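Local coordinates for protein aminotransferase, class III (Deinococcus radiodurans, PDB 3I4J) that probably transfers amino groups between substrates with pyridoxal phosphate as cofactor, in the manner of class-III aminotransferases, at residues V40-G44 against P405-I409; G238-S242 against T349-L353. The protein carries 1 engineered substitution. Residues are numbered along the deposited sequence.

Interaction 1: V40-G44 against P405-I409; sequences VANIG and PPLSI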
loop_
_atom_site.group_PDB
_atom_site.type_symbol
_atom_site.label_atom_id
_atom_site.label_comp_id
_atom_site.label_asym_id
_atom_site.label_seq_id
_atom_site.Cartn_x
_atom_site.Cartn_y
_atom_site.Cartn_z
ATOM N N VAL C 40 5.094 8.932 -11.656
ATOM C CA VAL C 40 4.267 7.731 -11.597
ATOM C C VAL C 40 3.634 7.360 -12.944
ATOM O O VAL C 40 3.718 6.212 -13.378
ATOM C CB VAL C 40 3.104 7.910 -10.576
ATOM C CG1 VAL C 40 2.115 6.751 -10.689
ATOM C CG2 VAL C 40 3.649 7.996 -9.164
ATOM N N ALA C 41 3.007 8.336 -13.600
ATOM C CA ALA C 41 2.305 8.094 -14.868
ATOM C C ALA C 41 3.211 7.973 -16.089
ATOM O O ALA C 41 3.126 8.769 -17.029
ATOM C CB ALA C 41 1.263 9.191 -15.096
ATOM N N ASN C 42 4.044 6.942 -16.084
ATOM C CA ASN C 42 5.005 6.704 -17.157
ATOM C C ASN C 42 4.473 6.516 -18.575
ATOM O O ASN C 42 5.161 6.863 -19.533
ATOM C CB ASN C 42 5.888 5.510 -16.792
ATOM C CG ASN C 42 6.826 5.809 -15.634
ATOM O OD1 ASN C 42 6.729 6.856 -14.991
ATOM N ND2 ASN C 42 7.733 4.877 -15.355
ATOM N N ILE C 43 3.272 5.962 -18.733
ATOM C CA ILE C 43 2.761 5.763 -20.085
ATOM C C ILE C 43 1.638 6.715 -20.477
ATOM O O ILE C 43 0.972 6.528 -21.498
ATOM C CB ILE C 43 2.318 4.295 -20.308
ATOM C CG1 ILE C 43 1.057 3.974 -19.499
ATOM C CG2 ILE C 43 3.445 3.363 -19.899
ATOM C CD1 ILE C 43 0.477 2.596 -19.818
ATOM N N GLY C 44 1.445 7.755 -19.673
ATOM C CA GLY C 44 0.410 8.724 -19.973
ATOM C C GLY C 44 -0.927 8.370 -19.358
ATOM O O GLY C 44 -1.121 7.259 -18.863
ATOM N N PRO C 405 8.210 14.019 -17.385
ATOM C CA PRO C 405 6.900 13.796 -17.995
ATOM C C PRO C 405 6.765 12.339 -18.439
ATOM O O PRO C 405 7.726 11.568 -18.373
ATOM C CB PRO C 405 6.909 14.768 -19.173
ATOM C CG PRO C 405 8.356 14.730 -19.604
ATOM C CD PRO C 405 9.089 14.797 -18.280
ATOM N N PRO C 406 5.565 11.938 -18.884
ATOM C CA PRO C 406 5.342 10.561 -19.335
ATOM C C PRO C 406 6.297 10.181 -20.462
ATOM O O PRO C 406 6.607 11.004 -21.328
ATOM C CB PRO C 406 3.888 10.584 -19.795
ATOM C CG PRO C 406 3.267 11.583 -18.865
ATOM C CD PRO C 406 4.298 12.691 -18.842
ATOM N N LEU C 407 6.757 8.934 -20.445
ATOM C CA LEU C 407 7.683 8.428 -21.453
ATOM C C LEU C 407 7.091 8.486 -22.858
ATOM O O LEU C 407 7.812 8.393 -23.853
ATOM C CB LEU C 407 8.078 6.990 -21.106
ATOM C CG LEU C 407 9.200 6.804 -20.077
ATOM C CD1 LEU C 407 9.062 7.805 -18.952
ATOM C CD2 LEU C 407 9.198 5.370 -19.556
ATOM N N SER C 408 5.773 8.643 -22.920
ATOM C CA SER C 408 5.040 8.723 -24.181
ATOM C C SER C 408 4.883 10.155 -24.704
ATOM O O SER C 408 4.230 10.382 -25.724
ATOM C CB SER C 408 3.659 8.094 -23.986
ATOM O OG SER C 408 3.074 8.580 -22.787
ATOM N N ILE C 409 5.475 11.122 -24.012
ATOM C CA ILE C 409 5.373 12.522 -24.424
ATOM C C ILE C 409 5.958 12.707 -25.826
ATOM O O ILE C 409 6.942 12.058 -26.177
ATOM C CB ILE C 409 6.107 13.442 -23.424
ATOM C CG1 ILE C 409 5.850 14.907 -23.767
ATOM C CG2 ILE C 409 7.605 13.134 -23.428
ATOM C CD1 ILE C 409 6.310 15.864 -22.684
#
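The ring of Pro406 lies over the backbone turn of 40-44, its CG 3.4 Å from Ala41 O and its CB 3.7 Å from Gly44 N. Those two backbone atoms are themselves the ends of a type I beta turn, Ala41 to Gly44, closed by Gly44 N to Ala41 O at 3.3 Å, so the proline covers the mouth of the turn. Facing it is a second type I turn, Pro406 to Ile409, held by Ile409 N to Pro406 O at 2.9 Å. Leu407 N donates to Asn42 O at 2.8 Å, joining the two turns; Leu407 is the first residue of the Pro406 to Ile409 turn with an N-H, since Pro406 has none. In fold-type I enzymes such as this one the N- and C-terminal portions of the chain meet in the small domain; the loop leaving helix 36-39 meets the one leading into helix 411-428, which is consistent with that. Ser408 points toward the other segment and places OG 3.2 Å from Ile43 O; a CB on Gly44 would crowd that OG and the preceding carbonyl. Leu407 CD2 lies 4.3 Å from Asn42 CB, while the polar end of Asn42 turns elsewhere, its OD1 accepting a hydrogen bond from Arg239. Ile43 points away from 405-409 and is buried against helices 300-315 and 318-339.

Interaction 2: G238-S242 against T349-L353; sequences GRCGS and TGLLL
Build 238-242 as a type I turn, Gly238 to Gly241 (Gly241 N to Gly238 O 2.9 Å), against a type II' turn, Thr349 to Leu352, with Cys240 CA 3.8 Å from Gly350 CA. Gly350 (phi/psi 65/-136) presses its CA to 3.6 Å from Cys240 C, where a CB would clash. Leu351 N donates to Arg239 O at 2.8 Å. Arg239 has chi1 t, chi2 p and chi3 near -124°, bringing the guanidinium edge to Leu351 O: NH2 at 3.0 Å, NE weakly at 3.3 Å. NH2 probably also hydrogen-bonds Pro405 O, though the contact is so short that the position of NH2 is less certain. Leu351 (chi1 m, chi2 t) sets CB 3.7 Å from Arg239 NH2. Cys240, chi1 m, puts SG 3.8 Å from Leu352 CB (chi1 t) and CB 3.8 Å from Thr349 CG2 (chi1 m); its CA lies 3.4 Å from Thr349 O in a CA-H...O contact. Thr349 N to Leu352 O (3.0 Å) and Leu352 N to Thr349 O (3.3 Å) make a two-residue beta hairpin between strands 343-349 and 352-357.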
loop_
_atom_site.group_PDB
_atom_site.type_symbol
_atom_site.label_atom_id
_atom_site.label_comp_id
_atom_site.label_asym_id
_atom_site.label_seq_id
_atom_site.Cartn_x
_atom_site.Cartn_y
_atom_site.Cartn_z
ATOM N N GLY C 238 12.215 2.044 -17.642
ATOM C CA GLY C 238 12.380 2.917 -18.794
ATOM C C GLY C 238 12.540 4.400 -18.529
ATOM O O GLY C 238 12.970 5.147 -19.408
ATOM N N ARG C 239 12.192 4.822 -17.319
ATOM C CA ARG C 239 12.270 6.220 -16.907
ATOM C C ARG C 239 13.580 6.902 -17.326
ATOM O O ARG C 239 13.575 8.014 -17.862
ATOM C CB ARG C 239 12.117 6.295 -15.384
ATOM C CG ARG C 239 11.926 7.683 -14.806
ATOM C CD ARG C 239 10.460 8.103 -14.874
ATOM N NE ARG C 239 10.354 9.349 -15.597
ATOM C CZ ARG C 239 9.226 9.928 -15.979
ATOM N NH1 ARG C 239 8.038 9.387 -15.715
ATOM N NH2 ARG C 239 9.304 11.053 -16.659
ATOM N N CYS C 240 14.698 6.230 -17.078
ATOM C CA CYS C 240 16.004 6.791 -17.400
ATOM C C CYS C 240 16.609 6.314 -18.718
ATOM O O CYS C 240 17.831 6.319 -18.878
ATOM C CB CYS C 240 16.974 6.510 -16.250
ATOM S SG CYS C 240 16.565 7.402 -14.720
ATOM N N GLY C 241 15.756 5.909 -19.656
ATOM C CA GLY C 241 16.230 5.453 -20.954
ATOM C C GLY C 241 16.811 4.051 -20.984
ATOM O O GLY C 241 17.541 3.695 -21.914
ATOM N N SER C 242 16.478 3.255 -19.973
ATOM C CA SER C 242 16.951 1.877 -19.851
ATOM C C SER C 242 15.920 1.116 -19.007
ATOM O O SER C 242 15.263 1.715 -18.153
ATOM C CB SER C 242 18.321 1.870 -19.156
ATOM O OG SER C 242 18.791 0.554 -18.913
ATOM N N THR C 349 18.975 12.145 -16.976
ATOM C CA THR C 349 19.313 10.801 -17.426
ATOM C C THR C 349 17.969 10.286 -17.929
ATOM O O THR C 349 17.073 10.019 -17.134
ATOM C CB THR C 349 19.816 9.897 -16.267
ATOM O OG1 THR C 349 20.986 10.472 -15.672
ATOM C CG2 THR C 349 20.187 8.527 -16.799
ATOM N N GLY C 350 17.821 10.166 -19.245
ATOM C CA GLY C 350 16.545 9.734 -19.788
ATOM C C GLY C 350 15.533 10.822 -19.448
ATOM O O GLY C 350 15.837 12.007 -19.578
ATOM N N LEU C 351 14.341 10.441 -18.995
ATOM C CA LEU C 351 13.334 11.434 -18.645
ATOM C C LEU C 351 13.211 11.710 -17.149
ATOM O O LEU C 351 12.118 11.942 -16.626
ATOM C CB LEU C 351 11.971 11.062 -19.243
ATOM C CG LEU C 351 11.783 11.517 -20.701
ATOM C CD1 LEU C 351 10.489 10.946 -21.279
ATOM C CD2 LEU C 351 11.771 13.044 -20.758
ATOM N N LEU C 352 14.347 11.660 -16.462
ATOM C CA LEU C 352 14.419 11.992 -15.045
ATOM C C LEU C 352 15.416 13.149 -15.065
ATOM O O LEU C 352 16.610 12.948 -15.288
ATOM C CB LEU C 352 14.960 10.821 -14.220
ATOM C CG LEU C 352 15.195 11.123 -12.737
ATOM C CD1 LEU C 352 13.972 11.803 -12.158
ATOM C CD2 LEU C 352 15.500 9.836 -11.981
ATOM N N LEU C 353 14.923 14.366 -14.865
ATOM C CA LEU C 353 15.792 15.536 -14.919
ATOM C C LEU C 353 15.681 16.405 -13.681
ATOM O O LEU C 353 14.706 16.320 -12.937
ATOM C CB LEU C 353 15.465 16.375 -16.160
ATOM C CG LEU C 353 15.481 15.650 -17.510
ATOM C CD1 LEU C 353 14.075 15.156 -17.855
ATOM C CD2 LEU C 353 15.987 16.597 -18.586
#

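Overall arrangement
From the N terminus, the chain first passes the loop between helices 36-39 and 48-60, which waits for its partner until the loop before the last helix, 411-428; interaction 1 thus closes a span of 360 residues. Within that span, interaction 2 closes a smaller loop of 106, joining the loop after strand 227-231 of the seven-stranded sheet to the hairpin of the C-terminal three-stranded sheet. Along the sequence interaction 2 is nested within interaction 1; in space their centres are about 11 Å apart. They also touch: Arg239 reaches both segments of interaction 1, and Leu407 packs on Gly238 and Arg239, so one arginine links three distant parts of the chain.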